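Local coordinates for protein Non-heme chloroperoxidase CPO-A1 (Streptomyces aureofaciens, PDB 1A8Q) that is a cofactor-free haloperoxidase of the alpha/beta hydrolase superfamily that can brominate and may chlorinate in the biosynthesis of 7-chlorotetracycline, at residues 18-23 against 111-116; 161-166 against 170-175; 123-128 against 133-138. All coordinates share one frame; numbering follows the deposited sequence.

Contact 1 of 3, residues 18-23 against 111-116; sequences QGRPVV and RLRSAV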
loop_
_atom_site.group_PDB
_atom_site.type_symbol
_atom_site.label_atom_id
_atom_site.label_comp_id
_atom_site.label_asym_id
_atom_site.label_seq_id
_atom_site.Cartn_x
_atom_site.Cartn_y
_atom_site.Cartn_z
ATOM N N GLN A 18 -0.052 3.530 -22.433
ATOM C CA GLN A 18 0.176 2.305 -23.174
ATOM C C GLN A 18 1.589 1.803 -22.853
ATOM O O GLN A 18 2.482 2.591 -22.489
ATOM C CB GLN A 18 0.051 2.526 -24.686
ATOM C CG GLN A 18 -1.311 2.284 -25.286
ATOM C CD GLN A 18 -2.277 3.434 -25.118
ATOM O OE1 GLN A 18 -3.374 3.240 -24.561
ATOM N NE2 GLN A 18 -1.884 4.627 -25.554
ATOM N N GLY A 19 1.758 0.489 -22.858
ATOM C CA GLY A 19 3.123 0.012 -22.508
ATOM C C GLY A 19 2.996 -1.075 -21.440
ATOM O O GLY A 19 1.888 -1.559 -21.223
ATOM N N ARG A 20 4.127 -1.499 -20.901
ATOM C CA ARG A 20 4.072 -2.618 -19.934
ATOM C C ARG A 20 3.326 -2.071 -18.711
ATOM O O ARG A 20 3.673 -0.971 -18.276
ATOM C CB ARG A 20 5.487 -2.990 -19.565
ATOM C CG ARG A 20 5.684 -4.206 -18.730
ATOM C CD ARG A 20 7.138 -4.558 -18.534
ATOM N NE ARG A 20 7.979 -3.816 -17.607
ATOM C CZ ARG A 20 7.820 -3.859 -16.279
ATOM N NH1 ARG A 20 6.825 -4.570 -15.804
ATOM N NH2 ARG A 20 8.673 -3.223 -15.500
ATOM N N PRO A 21 2.475 -2.890 -18.138
ATOM C CA PRO A 21 1.668 -2.416 -17.016
ATOM C C PRO A 21 2.344 -2.363 -15.681
ATOM O O PRO A 21 2.987 -3.318 -15.221
ATOM C CB PRO A 21 0.496 -3.393 -16.971
ATOM C CG PRO A 21 0.800 -4.530 -17.870
ATOM C CD PRO A 21 2.058 -4.218 -18.610
ATOM N N VAL A 22 2.075 -1.279 -14.963
ATOM C CA VAL A 22 2.527 -1.023 -13.620
ATOM C C VAL A 22 1.220 -0.800 -12.810
ATOM O O VAL A 22 0.493 0.137 -13.115
ATOM C CB VAL A 22 3.442 0.173 -13.494
ATOM C CG1 VAL A 22 3.936 0.307 -12.045
ATOM C CG2 VAL A 22 4.628 0.081 -14.458
ATOM N N VAL A 23 0.942 -1.704 -11.887
ATOM C CA VAL A 23 -0.336 -1.656 -11.151
ATOM C C VAL A 23 -0.007 -1.247 -9.727
ATOM O O VAL A 23 0.769 -1.890 -9.007
ATOM C CB VAL A 23 -1.059 -3.005 -11.180
ATOM C CG1 VAL A 23 -2.267 -3.018 -10.243
ATOM C CG2 VAL A 23 -1.491 -3.387 -12.602
ATOM N N ARG A 111 1.690 -13.838 -14.073
ATOM C CA ARG A 111 1.440 -12.582 -14.788
ATOM C C ARG A 111 2.425 -11.493 -14.412
ATOM O O ARG A 111 2.307 -10.350 -14.899
ATOM C CB ARG A 111 0.031 -12.059 -14.411
ATOM C CG ARG A 111 -1.120 -12.843 -14.964
ATOM C CD ARG A 111 -2.475 -12.200 -14.611
ATOM N NE ARG A 111 -3.549 -12.963 -15.229
ATOM C CZ ARG A 111 -3.997 -12.922 -16.460
ATOM N NH1 ARG A 111 -3.512 -12.088 -17.359
ATOM N NH2 ARG A 111 -5.005 -13.739 -16.769
ATOM N N LEU A 112 3.368 -11.778 -13.525
ATOM C CA LEU A 112 4.191 -10.725 -12.970
ATOM C C LEU A 112 5.639 -10.733 -13.444
ATOM O O LEU A 112 6.270 -11.784 -13.607
ATOM C CB LEU A 112 4.247 -10.780 -11.428
ATOM C CG LEU A 112 2.909 -10.953 -10.689
ATOM C CD1 LEU A 112 3.136 -10.966 -9.187
ATOM C CD2 LEU A 112 1.975 -9.804 -11.093
ATOM N N ARG A 113 6.161 -9.534 -13.568
ATOM C CA ARG A 113 7.579 -9.335 -13.854
ATOM C C ARG A 113 8.341 -9.043 -12.583
ATOM O O ARG A 113 9.454 -9.570 -12.376
ATOM C CB ARG A 113 7.753 -8.147 -14.815
ATOM C CG ARG A 113 9.257 -7.910 -15.067
ATOM C CD ARG A 113 9.314 -6.971 -16.267
ATOM N NE ARG A 113 10.567 -7.013 -16.953
ATOM C CZ ARG A 113 10.776 -6.753 -18.235
ATOM N NH1 ARG A 113 9.798 -6.443 -19.067
ATOM N NH2 ARG A 113 12.038 -6.877 -18.638
ATOM N N SER A 114 7.832 -8.133 -11.746
ATOM C CA SER A 114 8.575 -7.683 -10.579
ATOM C C SER A 114 7.599 -7.009 -9.577
ATOM O O SER A 114 6.433 -6.859 -9.921
ATOM C CB SER A 114 9.693 -6.698 -10.939
ATOM O OG SER A 114 9.114 -5.627 -11.730
ATOM N N ALA A 115 8.118 -6.666 -8.413
ATOM C CA ALA A 115 7.272 -6.109 -7.347
ATOM C C ALA A 115 8.034 -5.093 -6.534
ATOM O O ALA A 115 9.258 -5.097 -6.418
ATOM C CB ALA A 115 6.845 -7.221 -6.380
ATOM N N VAL A 116 7.275 -4.097 -6.019
ATOM C CA VAL A 116 7.885 -3.060 -5.198
ATOM C C VAL A 116 7.057 -2.969 -3.914
ATOM O O VAL A 116 5.842 -2.808 -4.029
ATOM C CB VAL A 116 7.837 -1.668 -5.874
ATOM C CG1 VAL A 116 8.426 -0.606 -4.966
ATOM C CG2 VAL A 116 8.605 -1.726 -7.216
#
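R20 and R113 make nearly all of this contact, and they do it side chain to side chain. The apolar part comes first: a methylene on a guanidinium face. The CD methylene of R113 sits over the centre of the R20 guanidinium, 3.4 Å above its plane. From there R113 CD lies 3.5 Å from R20 CZ. R113 CB is 3.8 Å from R20 NH1. In the other direction, R113 NH1 approaches R20 CD to 3.3 Å. The two side chains cross at about a right angle, and their guanidinium planes are 46° apart, so this is not a flat stack of two guanidinium groups. R20 runs straight out to CD and then bends at chi3 (76°), which turns one guanidinium face to R113 CD. R113 stays extended and carries its own charged end past the R20 group.

The charged ends also come close: R113 NH1 lies 3.5 Å from R20 NE. Both arginines are answered by anions or carbonyls. R113 NH1 forms a salt bridge with D87, and R113 NE forms one with the C-terminal carboxylate of K274. R20 donates to the backbone carbonyls of D87 and L272 and to T89 OG1. These bonds hold the R20 guanidinium in place and probably offset the closeness of the two charges. S114 adds a looser touch: its OG is 4.5 Å from R20 NH2 and is hydrogen-bonded to T89 OG1.

The two strands are not sheet neighbours. Strand 88-93 runs between 21-25 and 112-118, and the arginines meet across it at the start of all three. Helix 260-272 packs on V22, S114 and V116, and its end supplies the L272 carbonyl.

Contact 2 of 3, residues 161-166 against 170-175; sequences GFFSAN and NKVTQG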
loop_
_atom_site.group_PDB
_atom_site.type_symbol
_atom_site.label_atom_id
_atom_site.label_comp_id
_atom_site.label_asym_id
_atom_site.label_seq_id
_atom_site.Cartn_x
_atom_site.Cartn_y
_atom_site.Cartn_z
ATOM N N GLY A 161 1.024 11.902 12.206
ATOM C CA GLY A 161 1.952 10.766 12.284
ATOM C C GLY A 161 2.250 10.182 10.908
ATOM O O GLY A 161 3.360 9.685 10.653
ATOM N N PHE A 162 1.236 10.123 10.036
ATOM C CA PHE A 162 1.405 9.482 8.734
ATOM C C PHE A 162 2.540 10.159 7.959
ATOM O O PHE A 162 3.298 9.499 7.255
ATOM C CB PHE A 162 0.084 9.614 7.975
ATOM C CG PHE A 162 -0.073 8.763 6.754
ATOM C CD1 PHE A 162 0.333 9.243 5.525
ATOM C CD2 PHE A 162 -0.707 7.536 6.862
ATOM C CE1 PHE A 162 0.156 8.457 4.377
ATOM C CE2 PHE A 162 -0.921 6.774 5.723
ATOM C CZ PHE A 162 -0.464 7.258 4.521
ATOM N N PHE A 163 2.656 11.476 8.061
ATOM C CA PHE A 163 3.664 12.227 7.315
ATOM C C PHE A 163 4.822 12.668 8.190
ATOM O O PHE A 163 5.684 13.414 7.688
ATOM C CB PHE A 163 3.023 13.529 6.745
ATOM C CG PHE A 163 1.998 13.275 5.682
ATOM C CD1 PHE A 163 2.300 12.684 4.484
ATOM C CD2 PHE A 163 0.657 13.628 5.921
ATOM C CE1 PHE A 163 1.364 12.432 3.498
ATOM C CE2 PHE A 163 -0.293 13.394 4.940
ATOM C CZ PHE A 163 0.042 12.804 3.737
ATOM N N SER A 164 4.923 12.188 9.432
ATOM C CA SER A 164 5.969 12.636 10.355
ATOM C C SER A 164 6.038 14.148 10.361
ATOM O O SER A 164 7.095 14.800 10.403
ATOM C CB SER A 164 7.367 12.074 9.976
ATOM O OG SER A 164 7.300 10.665 10.116
ATOM N N ALA A 165 4.852 14.783 10.491
ATOM C CA ALA A 165 4.787 16.238 10.384
ATOM C C ALA A 165 5.167 16.927 11.682
ATOM O O ALA A 165 5.106 18.163 11.805
ATOM C CB ALA A 165 3.353 16.592 9.955
ATOM N N ASN A 166 5.527 16.156 12.693
ATOM C CA ASN A 166 6.044 16.680 13.943
ATOM C C ASN A 166 7.535 16.997 13.852
ATOM O O ASN A 166 8.075 17.591 14.797
ATOM C CB ASN A 166 5.787 15.688 15.085
ATOM C CG ASN A 166 5.930 14.244 14.650
ATOM O OD1 ASN A 166 6.877 13.822 13.986
ATOM N ND2 ASN A 166 4.935 13.432 15.030
ATOM N N ASN A 170 10.152 19.957 8.308
ATOM C CA ASN A 170 9.654 18.999 7.319
ATOM C C ASN A 170 9.029 19.760 6.140
ATOM O O ASN A 170 8.753 20.963 6.262
ATOM C CB ASN A 170 8.624 18.056 7.950
ATOM C CG ASN A 170 7.386 18.810 8.368
ATOM O OD1 ASN A 170 6.587 19.201 7.509
ATOM N ND2 ASN A 170 7.215 19.064 9.657
ATOM N N LYS A 171 8.774 19.030 5.071
ATOM C CA LYS A 171 8.278 19.604 3.829
ATOM C C LYS A 171 6.808 19.277 3.565
ATOM O O LYS A 171 6.281 19.497 2.463
ATOM C CB LYS A 171 9.089 19.061 2.647
ATOM C CG LYS A 171 9.868 20.134 1.935
ATOM C CD LYS A 171 10.949 20.804 2.748
ATOM C CE LYS A 171 11.903 21.536 1.780
ATOM N NZ LYS A 171 11.352 22.880 1.400
ATOM N N VAL A 172 6.159 18.766 4.596
ATOM C CA VAL A 172 4.739 18.407 4.477
ATOM C C VAL A 172 3.916 19.698 4.417
ATOM O O VAL A 172 4.077 20.585 5.268
ATOM C CB VAL A 172 4.303 17.597 5.716
ATOM C CG1 VAL A 172 2.860 17.133 5.500
ATOM C CG2 VAL A 172 5.212 16.392 5.922
ATOM N N THR A 173 2.958 19.756 3.488
ATOM C CA THR A 173 2.123 20.944 3.404
ATOM C C THR A 173 0.814 20.730 4.150
ATOM O O THR A 173 0.426 19.576 4.384
ATOM C CB THR A 173 1.760 21.226 1.930
ATOM O OG1 THR A 173 1.017 20.133 1.405
ATOM C CG2 THR A 173 3.036 21.278 1.067
ATOM N N GLN A 174 0.102 21.837 4.346
ATOM C CA GLN A 174 -1.236 21.669 4.954
ATOM C C GLN A 174 -2.086 20.924 3.931
ATOM O O GLN A 174 -2.940 20.107 4.230
ATOM C CB GLN A 174 -1.869 23.019 5.282
ATOM C CG GLN A 174 -3.300 22.907 5.821
ATOM C CD GLN A 174 -3.352 22.152 7.125
ATOM O OE1 GLN A 174 -2.480 22.369 7.975
ATOM N NE2 GLN A 174 -4.289 21.227 7.299
ATOM N N GLY A 175 -1.839 21.240 2.640
ATOM C CA GLY A 175 -2.525 20.526 1.565
ATOM C C GLY A 175 -2.390 19.022 1.664
ATOM O O GLY A 175 -3.300 18.279 1.299
#
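A Schellman motif ends helix 137-162 at F163 to A165, and it packs against V172, whose backbone N closes an Asx turn on N170. S164, with positive phi, is the C-prime residue: A165 N bonds back to E160 O and S164 N to G161 O. V172 carries the apolar contact. Its CG2 lies 3.7 Å from F163 CB and 3.5 Å from F163 O, and its CG1 is 4.0 Å from F163 CG. The V172 side chain thus meets the root of the phenyl group, crossing it at about a right angle, while F162 CD1 lies over one face of that ring.

N170 shapes the second segment. Its OD1 accepts from V172 N at 3.0 Å, in the carbonyl plane and on a lone pair. Its ND2 bonds to the carbonyl of R167 and lies 3.1 Å from A165 O. T173 is the N-cap of helix 174-184; its OG1 accepts from N176 N.

S164 OG bonds to D222 O, next to the catalytic D223. This link between two helices is consistent with the helical cap that many alpha/beta hydrolases carry over the active site, inserted after the sixth strand of the sheet.

Contact 3 of 3, residues 123-128 against 133-138; sequences PVMIKS and DGVPDE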
loop_
_atom_site.group_PDB
_atom_site.type_symbol
_atom_site.label_atom_id
_atom_site.label_comp_id
_atom_site.label_asym_id
_atom_site.label_seq_id
_atom_site.Cartn_x
_atom_site.Cartn_y
_atom_site.Cartn_z
ATOM N N PRO A 123 6.787 -8.589 7.113
ATOM C CA PRO A 123 6.057 -9.807 7.231
ATOM C C PRO A 123 4.879 -9.818 8.207
ATOM O O PRO A 123 3.893 -10.462 7.884
ATOM C CB PRO A 123 7.113 -10.818 7.788
ATOM C CG PRO A 123 8.408 -10.109 7.682
ATOM C CD PRO A 123 8.161 -8.628 7.709
ATOM N N VAL A 124 5.020 -9.200 9.343
ATOM C CA VAL A 124 3.932 -9.156 10.325
ATOM C C VAL A 124 4.163 -7.960 11.226
ATOM O O VAL A 124 5.278 -7.676 11.635
ATOM C CB VAL A 124 3.741 -10.473 11.103
ATOM C CG1 VAL A 124 4.992 -10.856 11.866
ATOM C CG2 VAL A 124 2.530 -10.353 12.023
ATOM N N MET A 125 3.079 -7.197 11.542
ATOM C CA MET A 125 3.252 -6.029 12.368
ATOM C C MET A 125 3.199 -6.215 13.886
ATOM O O MET A 125 3.938 -5.517 14.577
ATOM C CB MET A 125 2.055 -5.053 12.040
ATOM C CG MET A 125 2.251 -4.622 10.571
ATOM S SD MET A 125 2.987 -2.978 10.578
ATOM C CE MET A 125 1.529 -2.039 11.068
ATOM N N ILE A 126 2.329 -7.116 14.330
ATOM C CA ILE A 126 2.092 -7.213 15.778
ATOM C C ILE A 126 3.319 -7.615 16.592
ATOM O O ILE A 126 4.056 -8.527 16.233
ATOM C CB ILE A 126 0.907 -8.150 16.047
ATOM C CG1 ILE A 126 0.475 -8.140 17.517
ATOM C CG2 ILE A 126 1.137 -9.598 15.637
ATOM C CD1 ILE A 126 -0.017 -6.818 18.027
ATOM N N LYS A 127 3.528 -6.860 17.668
ATOM C CA LYS A 127 4.610 -7.206 18.587
ATOM C C LYS A 127 4.297 -8.515 19.309
ATOM O O LYS A 127 3.173 -8.805 19.701
ATOM C CB LYS A 127 4.735 -6.103 19.642
ATOM C CG LYS A 127 5.862 -6.218 20.647
ATOM C CD LYS A 127 5.811 -5.055 21.631
ATOM C CE LYS A 127 6.885 -5.200 22.718
ATOM N NZ LYS A 127 7.281 -3.823 23.170
ATOM N N SER A 128 5.377 -9.282 19.484
ATOM C CA SER A 128 5.216 -10.521 20.288
ATOM C C SER A 128 6.610 -10.867 20.797
ATOM O O SER A 128 7.584 -10.201 20.450
ATOM C CB SER A 128 4.666 -11.633 19.409
ATOM O OG SER A 128 5.581 -12.082 18.417
ATOM N N ASP A 133 10.279 -5.955 17.996
ATOM C CA ASP A 133 10.286 -4.628 17.404
ATOM C C ASP A 133 8.976 -4.285 16.726
ATOM O O ASP A 133 8.920 -3.248 16.047
ATOM C CB ASP A 133 11.385 -4.550 16.322
ATOM C CG ASP A 133 12.754 -4.675 16.976
ATOM O OD1 ASP A 133 12.855 -4.207 18.127
ATOM O OD2 ASP A 133 13.645 -5.222 16.321
ATOM N N GLY A 134 7.943 -5.088 16.920
ATOM C CA GLY A 134 6.671 -4.836 16.225
ATOM C C GLY A 134 5.846 -3.812 17.002
ATOM O O GLY A 134 6.303 -3.198 17.970
ATOM N N VAL A 135 4.616 -3.670 16.520
ATOM C CA VAL A 135 3.697 -2.680 17.094
ATOM C C VAL A 135 2.841 -3.327 18.187
ATOM O O VAL A 135 2.232 -4.364 17.956
ATOM C CB VAL A 135 2.783 -2.187 15.958
ATOM C CG1 VAL A 135 1.738 -1.202 16.461
ATOM C CG2 VAL A 135 3.613 -1.517 14.846
ATOM N N PRO A 136 2.757 -2.693 19.337
ATOM C CA PRO A 136 1.952 -3.241 20.434
ATOM C C PRO A 136 0.480 -3.292 20.133
ATOM O O PRO A 136 -0.054 -2.379 19.456
ATOM C CB PRO A 136 2.229 -2.288 21.602
ATOM C CG PRO A 136 3.319 -1.394 21.215
ATOM C CD PRO A 136 3.491 -1.465 19.710
ATOM N N ASP A 137 -0.280 -4.221 20.730
ATOM C CA ASP A 137 -1.711 -4.298 20.493
ATOM C C ASP A 137 -2.451 -2.997 20.811
ATOM O O ASP A 137 -3.450 -2.695 20.148
ATOM C CB ASP A 137 -2.430 -5.281 21.416
ATOM C CG ASP A 137 -2.260 -6.724 21.050
ATOM O OD1 ASP A 137 -2.994 -7.211 20.175
ATOM O OD2 ASP A 137 -1.382 -7.293 21.738
ATOM N N GLU A 138 -2.024 -2.279 21.845
ATOM C CA GLU A 138 -2.694 -1.055 22.255
ATOM C C GLU A 138 -2.759 -0.036 21.105
ATOM O O GLU A 138 -3.694 0.789 21.063
ATOM C CB GLU A 138 -1.992 -0.326 23.389
ATOM C CG GLU A 138 -1.580 -0.968 24.676
ATOM C CD GLU A 138 -0.343 -0.291 25.262
ATOM O OE1 GLU A 138 0.625 -0.006 24.513
ATOM O OE2 GLU A 138 -0.317 -0.038 26.488
HETATM O O HOH W 1 1.540 -6.709 21.390
#
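K127, V135 and I126 bury the largest areas here, around a single beta bridge between I126 and V135. The bridge pinches off a short loop at the entry to the probable helical cap of this alpha/beta hydrolase. V135 bonds to the residues on both sides of I126. Its N donates to M125 O at 2.8 Å, nearly straight at 169°. Its O accepts from K127 N, also at 2.8 Å, with the donor standing well above the carbonyl plane (53° out of it).

K127 adds its side chain to the backbone bond. K127 CB lies 3.5 Å from V135 O, and the methylenes run on past G134 O toward the ring of P136. With CG anti to the backbone N (chi1 -176°) and the rest extended, the chain carries the ammonium away from the bridge. G134 has no side chain, which leaves room for M125 O and K127 N.

V135 is buried; its side chain rests on F140 and P227. Its CG2 meets M125 CE loosely, and M125 also rests on F140 of helix 137-162. The M125 side chain is about 7 Å from those of S94 and H252, nearest atoms, so the loop probably lies close to the active site.

I126 reaches the second segment through CD1. Its CB bond leads off from that segment, but the CG1 branch turns back, and CD1 lies 3.3 Å from V135 O. The same methyl packs against the carboxylate of D137, whose OD1 bonds to Y201 OH. The other oxygen, D137 OD2, accepts from a water at 3.0 Å. That water also donates to K127 O at 3.1 Å. D137 N donates to the same water at 3.2 Å.

Following the chain from the N terminus, contact 1 closes first and spans the widest gap. Its loop takes in strands 48-52 and 88-93 with their helices, and it ties the starts of strands 21-25 and 112-118 together. Contact 3 comes next. It closes a short loop just before helix 137-162, with four residues between its segments. Contact 2 closes another after that helix, with three residues between its segments, and leads into helix 174-184. The three follow in series, so none nests in or crosses another. Contacts 2 and 3 thus mark the two ends of one probable cap helix, with centres 24 Å apart. Contact 1 lies across the chain's centre from both.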